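Local coordinates for protein aldo-keto reductase AKR2E4 (Bombyx mori, PDB 3WCZ) that reduces 3-dehydroecdysone and a few other carbonyl compounds with NADPH as cosubstrate and may take part in regulating molting, at residues 180-192 against 284-296. Numbering follows the deposited sequence.
With NAP (NADP nicotinamide-adenine-dinucleotide phosphate), chain B; EDO (1,2-ethanediol), chain F; EDO (1,2-ethanediol), chain E.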
# COMPACT_ATOMS: atom_id res chain seq x y z
N GLN A 180 -1.63 -4.45 4.64
CA GLN A 180 -1.58 -4.01 3.25
C GLN A 180 -1.52 -5.22 2.34
O GLN A 180 -0.56 -6.02 2.39
CB GLN A 180 -0.38 -3.07 3.03
CG GLN A 180 -0.21 -2.65 1.58
CD GLN A 180 0.89 -1.65 1.25
OE1 GLN A 180 1.61 -1.85 0.25
NE2 GLN A 180 1.04 -0.60 2.03
N ILE A 181 -2.56 -5.39 1.53
CA ILE A 181 -2.72 -6.60 0.72
C ILE A 181 -3.23 -6.21 -0.67
O ILE A 181 -3.70 -5.08 -0.90
CB ILE A 181 -3.69 -7.61 1.40
CG1 ILE A 181 -5.03 -6.96 1.69
CG2 ILE A 181 -3.05 -8.15 2.66
CD1 ILE A 181 -6.12 -7.94 2.16
N GLU A 182 -3.15 -7.14 -1.61
CA GLU A 182 -3.60 -6.90 -2.97
C GLU A 182 -5.11 -6.92 -3.07
O GLU A 182 -5.71 -7.94 -2.75
CB GLU A 182 -3.01 -7.95 -3.91
CG GLU A 182 -3.36 -7.65 -5.33
CD GLU A 182 -2.81 -8.62 -6.34
OE1 GLU A 182 -1.75 -9.23 -6.13
OE2 GLU A 182 -3.43 -8.73 -7.42
N VAL A 183 -5.71 -5.83 -3.52
CA VAL A 183 -7.15 -5.80 -3.75
C VAL A 183 -7.45 -5.07 -5.04
O VAL A 183 -7.05 -3.91 -5.23
CB VAL A 183 -7.97 -5.18 -2.58
CG1 VAL A 183 -9.44 -5.52 -2.76
CG2 VAL A 183 -7.46 -5.67 -1.23
N ASN A 184 -8.18 -5.76 -5.93
CA ASN A 184 -8.54 -5.24 -7.24
C ASN A 184 -9.63 -6.19 -7.78
O ASN A 184 -10.00 -7.15 -7.11
CB ASN A 184 -7.30 -5.14 -8.14
CG ASN A 184 -6.54 -6.45 -8.22
OD1 ASN A 184 -7.14 -7.50 -8.48
ND2 ASN A 184 -5.24 -6.40 -7.94
N PRO A 185 -10.17 -5.91 -8.99
CA PRO A 185 -11.38 -6.66 -9.35
C PRO A 185 -11.18 -8.14 -9.57
O PRO A 185 -12.13 -8.92 -9.40
CB PRO A 185 -11.84 -5.98 -10.66
CG PRO A 185 -11.35 -4.55 -10.53
CD PRO A 185 -9.99 -4.70 -9.82
N THR A 186 -9.98 -8.53 -9.95
CA THR A 186 -9.70 -9.95 -10.18
C THR A 186 -9.08 -10.67 -8.97
O THR A 186 -8.83 -11.89 -9.02
CB THR A 186 -8.85 -10.16 -11.45
OG1 THR A 186 -7.85 -9.15 -11.57
CG2 THR A 186 -9.74 -10.06 -12.66
N ASN A 187 -8.88 -9.92 -7.88
CA ASN A 187 -8.32 -10.49 -6.64
C ASN A 187 -8.92 -9.69 -5.49
O ASN A 187 -8.29 -8.79 -4.92
CB ASN A 187 -6.80 -10.44 -6.62
CG ASN A 187 -6.18 -11.30 -5.52
OD1 ASN A 187 -6.15 -12.51 -5.64
ND2 ASN A 187 -5.67 -10.67 -4.47
N THR A 188 -10.17 -9.99 -5.16
CA THR A 188 -10.96 -9.11 -4.33
C THR A 188 -10.77 -9.32 -2.81
O THR A 188 -11.15 -8.47 -2.00
CB THR A 188 -12.44 -9.23 -4.67
OG1 THR A 188 -12.84 -10.59 -4.50
CG2 THR A 188 -12.72 -8.79 -6.09
N GLN A 189 -10.22 -10.48 -2.44
CA GLN A 189 -9.91 -10.82 -1.05
C GLN A 189 -11.04 -10.48 -0.09
O GLN A 189 -10.81 -9.90 1.00
CB GLN A 189 -8.59 -10.17 -0.57
CG GLN A 189 -7.42 -10.46 -1.49
CD GLN A 189 -6.12 -10.70 -0.78
OE1 GLN A 189 -6.05 -11.52 0.16
NE2 GLN A 189 -5.08 -10.06 -1.22
N GLU A 190 -12.26 -10.89 -0.41
CA GLU A 190 -13.39 -10.49 0.41
C GLU A 190 -13.33 -11.05 1.84
O GLU A 190 -13.51 -10.31 2.80
CB GLU A 190 -14.71 -10.76 -0.30
CG GLU A 190 -14.87 -9.83 -1.53
CD GLU A 190 -15.82 -10.34 -2.60
OE1 GLU A 190 -16.98 -10.55 -2.26
OE2 GLU A 190 -15.43 -10.56 -3.78
N PRO A 191 -13.07 -12.35 2.00
CA PRO A 191 -13.01 -12.86 3.37
C PRO A 191 -11.88 -12.25 4.19
O PRO A 191 -12.09 -11.95 5.35
CB PRO A 191 -12.86 -14.37 3.17
CG PRO A 191 -13.52 -14.63 1.82
CD PRO A 191 -13.15 -13.44 1.01
N LEU A 192 -10.70 -12.05 3.61
CA LEU A 192 -9.60 -11.51 4.39
C LEU A 192 -9.86 -10.07 4.77
O LEU A 192 -9.57 -9.67 5.89
CB LEU A 192 -8.27 -11.63 3.63
CG LEU A 192 -7.03 -11.12 4.38
CD1 LEU A 192 -6.89 -11.73 5.76
CD2 LEU A 192 -5.76 -11.35 3.57
N ALA A 284 -21.22 -5.92 -8.49
CA ALA A 284 -20.91 -6.26 -9.87
C ALA A 284 -19.40 -6.35 -10.07
O ALA A 284 -18.90 -7.23 -10.76
CB ALA A 284 -21.53 -5.24 -10.84
N ILE A 285 -18.67 -5.40 -9.49
CA ILE A 285 -17.23 -5.44 -9.65
C ILE A 285 -16.65 -6.65 -8.89
O ILE A 285 -15.76 -7.32 -9.40
CB ILE A 285 -16.58 -4.11 -9.22
CG1 ILE A 285 -17.02 -3.01 -10.18
CG2 ILE A 285 -15.07 -4.25 -9.22
CD1 ILE A 285 -16.64 -1.61 -9.72
N ASN A 286 -17.21 -6.96 -7.73
CA ASN A 286 -16.77 -8.14 -6.98
C ASN A 286 -16.90 -9.40 -7.83
O ASN A 286 -16.13 -10.34 -7.64
CB ASN A 286 -17.59 -8.34 -5.70
CG ASN A 286 -17.18 -7.40 -4.58
OD1 ASN A 286 -16.08 -6.87 -4.55
ND2 ASN A 286 -18.08 -7.23 -3.62
N GLN A 287 -17.83 -9.41 -8.77
CA GLN A 287 -18.05 -10.59 -9.59
C GLN A 287 -16.94 -10.87 -10.59
O GLN A 287 -16.92 -11.95 -11.18
CB GLN A 287 -19.42 -10.51 -10.28
CG GLN A 287 -20.59 -10.63 -9.31
CD GLN A 287 -20.52 -11.90 -8.48
OE1 GLN A 287 -20.61 -13.01 -9.01
NE2 GLN A 287 -20.34 -11.74 -7.18
N PHE A 288 -16.03 -9.92 -10.81
CA PHE A 288 -14.85 -10.17 -11.63
C PHE A 288 -13.80 -11.05 -10.90
O PHE A 288 -12.82 -11.48 -11.51
CB PHE A 288 -14.19 -8.85 -12.02
CG PHE A 288 -14.93 -8.07 -13.06
CD1 PHE A 288 -15.13 -8.60 -14.33
CD2 PHE A 288 -15.40 -6.78 -12.77
CE1 PHE A 288 -15.80 -7.85 -15.31
CE2 PHE A 288 -16.07 -6.03 -13.75
CZ PHE A 288 -16.27 -6.57 -15.01
N ASN A 289 -13.99 -11.31 -9.60
CA ASN A 289 -12.93 -11.99 -8.86
C ASN A 289 -12.54 -13.32 -9.48
O ASN A 289 -13.41 -14.15 -9.78
CB ASN A 289 -13.38 -12.24 -7.43
CG ASN A 289 -12.26 -12.83 -6.60
OD1 ASN A 289 -11.12 -12.40 -6.70
ND2 ASN A 289 -12.58 -13.86 -5.82
N LYS A 290 -11.23 -13.55 -9.56
CA LYS A 290 -10.66 -14.81 -10.00
C LYS A 290 -9.62 -15.31 -9.00
O LYS A 290 -8.97 -16.33 -9.25
CB LYS A 290 -9.95 -14.61 -11.34
CG LYS A 290 -10.84 -14.25 -12.49
CD LYS A 290 -11.69 -15.42 -12.85
CE LYS A 290 -12.41 -15.17 -14.18
NZ LYS A 290 -13.23 -16.35 -14.56
N ASN A 291 -9.43 -14.60 -7.89
CA ASN A 291 -8.31 -14.87 -6.97
C ASN A 291 -7.02 -15.01 -7.76
O ASN A 291 -6.17 -15.88 -7.49
CB ASN A 291 -8.57 -16.12 -6.14
CG ASN A 291 -9.90 -16.05 -5.42
OD1 ASN A 291 -10.19 -15.12 -4.67
ND2 ASN A 291 -10.75 -17.03 -5.67
N HIS A 292 -6.82 -14.11 -8.71
CA HIS A 292 -5.66 -14.13 -9.57
C HIS A 292 -4.83 -12.92 -9.21
O HIS A 292 -5.22 -11.78 -9.47
CB HIS A 292 -6.12 -14.08 -11.03
CG HIS A 292 -5.03 -14.16 -12.05
ND1 HIS A 292 -5.26 -14.60 -13.33
CD2 HIS A 292 -3.70 -13.87 -11.99
CE1 HIS A 292 -4.14 -14.58 -14.02
NE2 HIS A 292 -3.17 -14.14 -13.23
N ARG A 293 -3.66 -13.17 -8.64
CA ARG A 293 -2.81 -12.11 -8.12
C ARG A 293 -1.95 -11.49 -9.19
O ARG A 293 -1.31 -12.18 -9.99
CB ARG A 293 -1.93 -12.63 -6.99
CG ARG A 293 -2.69 -13.16 -5.80
CD ARG A 293 -1.75 -13.93 -4.86
NE ARG A 293 -2.45 -14.52 -3.73
CZ ARG A 293 -2.76 -13.88 -2.62
NH1 ARG A 293 -2.45 -12.61 -2.45
NH2 ARG A 293 -3.42 -14.53 -1.67
N VAL A 294 -1.92 -10.16 -9.22
CA VAL A 294 -0.92 -9.41 -9.95
C VAL A 294 0.48 -9.70 -9.41
O VAL A 294 1.42 -9.85 -10.18
CB VAL A 294 -1.19 -7.89 -9.86
CG1 VAL A 294 -0.04 -7.07 -10.42
CG2 VAL A 294 -2.47 -7.54 -10.59
N ILE A 295 0.60 -9.76 -8.09
CA ILE A 295 1.91 -9.97 -7.45
C ILE A 295 2.05 -11.45 -7.10
O ILE A 295 1.41 -11.97 -6.19
CB ILE A 295 2.09 -9.05 -6.20
CG1 ILE A 295 1.97 -7.57 -6.61
CG2 ILE A 295 3.40 -9.33 -5.48
CD1 ILE A 295 3.01 -7.06 -7.61
N ASP A 296 2.88 -12.11 -7.89
CA ASP A 296 3.09 -13.55 -7.80
C ASP A 296 4.42 -13.80 -7.07
O ASP A 296 5.49 -13.44 -7.56
CB ASP A 296 3.10 -14.09 -9.23
CG ASP A 296 3.43 -15.57 -9.32
OD1 ASP A 296 3.53 -16.24 -8.29
OD2 ASP A 296 3.57 -16.06 -10.47
PA NAP B . -1.04 0.06 -9.80
O1A NAP B . -1.21 1.31 -9.05
O2A NAP B . -1.87 -1.11 -9.59
O5B NAP B . -0.92 0.28 -11.34
C5B NAP B . -0.07 1.24 -11.87
C4B NAP B . -0.16 1.39 -13.38
O4B NAP B . -1.41 2.01 -13.73
C3B NAP B . 0.91 2.17 -14.04
O3B NAP B . 1.20 1.54 -15.26
C2B NAP B . 0.30 3.48 -14.21
O2B NAP B . 0.86 4.25 -15.26
C1B NAP B . -1.14 3.15 -14.50
N9A NAP B . -2.12 4.14 -14.11
C8A NAP B . -2.11 4.85 -12.96
N7A NAP B . -3.20 5.58 -12.83
C5A NAP B . -3.97 5.35 -13.94
C6A NAP B . -5.22 5.84 -14.37
N6A NAP B . -5.98 6.77 -13.66
N1A NAP B . -5.67 5.37 -15.55
C2A NAP B . -4.97 4.49 -16.26
N3A NAP B . -3.78 3.99 -15.88
C4A NAP B . -3.29 4.42 -14.70
O3 NAP B . 0.50 -0.38 -9.56
PN NAP B . 1.37 -1.21 -8.52
O1N NAP B . 2.69 -0.53 -8.50
O2N NAP B . 1.30 -2.64 -8.90
O5D NAP B . 0.66 -1.07 -7.10
C5D NAP B . 0.52 0.16 -6.49
C4D NAP B . 1.40 0.40 -5.26
O4D NAP B . 1.09 -0.50 -4.21
C3D NAP B . 2.86 0.18 -5.48
O3D NAP B . 3.46 1.19 -6.27
C2D NAP B . 3.35 0.07 -4.12
O2D NAP B . 3.39 1.33 -3.51
C1D NAP B . 2.29 -0.81 -3.50
N1N NAP B . 2.49 -2.27 -3.53
C2N NAP B . 2.80 -2.93 -2.40
C3N NAP B . 2.96 -4.29 -2.42
C7N NAP B . 3.25 -4.95 -1.13
O7N NAP B . 2.96 -4.43 -0.03
N7N NAP B . 3.72 -6.21 -1.20
C4N NAP B . 2.88 -5.01 -3.63
C5N NAP B . 2.54 -4.32 -4.80
C6N NAP B . 2.35 -2.95 -4.70
P2B NAP B . 1.42 5.73 -15.03
O1X NAP B . 2.00 6.11 -16.41
O2X NAP B . 0.29 6.60 -14.69
O3X NAP B . 2.48 5.65 -13.96
C1 EDO F . -3.07 -12.23 1.74
O1 EDO F . -3.61 -12.43 0.42
C2 EDO F . -1.60 -12.54 1.74
O2 EDO F . -0.92 -11.83 0.70
C1 EDO E . -13.22 -16.39 -2.79
O1 EDO E . -13.53 -16.63 -4.19
C2 EDO E . -14.36 -15.69 -2.06
O2 EDO E . -14.59 -14.38 -2.62
O HOH W 1 -1.89 -9.78 -1.02
O HOH W 2 -0.76 -10.73 -4.13
O HOH W 3 -5.73 -9.21 -10.02
O HOH W 4 -9.01 -12.69 -3.84
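Glu182 OE2 is gripped by two donors: Val294 N of the C-terminal loop at 2.8 Å, through the syn lone pair, and Asn184 ND2, which also binds Ser207 O, from the anti side. The other oxygen, OE1, takes the next backbone N-H, Ile295 N, at 3.1 Å, also on the syn side but tilted out of the carboxylate plane. Glu182 ends strand 178-182 of the aldo-keto reductase TIM barrel, and the contact ties the loop after that strand to the segment that follows helix 279-286 and runs to the cofactor. With CG anti to the backbone N (chi1 -175°) and the chain extended, the carboxylate reaches straight into the loop. Water 2 links OE1 to Arg293 NH1 and Ile295 O. These bonds fix the rotation of the carboxylate and hold the backbone at Val294 and Ile295; CG1 of Ile295 lies 3.8 Å from C5N of the NADP nicotinamide.

Farther along, Thr186 O receives Lys290 N and His292 N from opposite faces of its carbonyl plane, the latter bond nearly straight at 177°. Asn289 OD1 is shared likewise: Asn291 N closes an Asx turn from one face and Thr188 N comes across the contact from the other at 3.0 Å. Beside the start of helix 190-198, the Glu190 carboxylate stacks on the Asn286 amide, the planes 19° apart, its OE2 held by Thr188 OG1, while Asn286 OD1 bonds Tyr248. Nearby, Pro185 CB packs on Ile285 CG2 and Phe288 CB. Asn187 OD1 rests 3.5 Å from Arg293 CG, and its ND2 donates to Glu182 O, which Gln189 NE2 also reaches. Arg293 NH1 and NH2 both donate to O1 of an ethanediol, probably from the crystallisation liquor; that hydroxyl donates in turn to Gln189 OE1 at 2.6 Å.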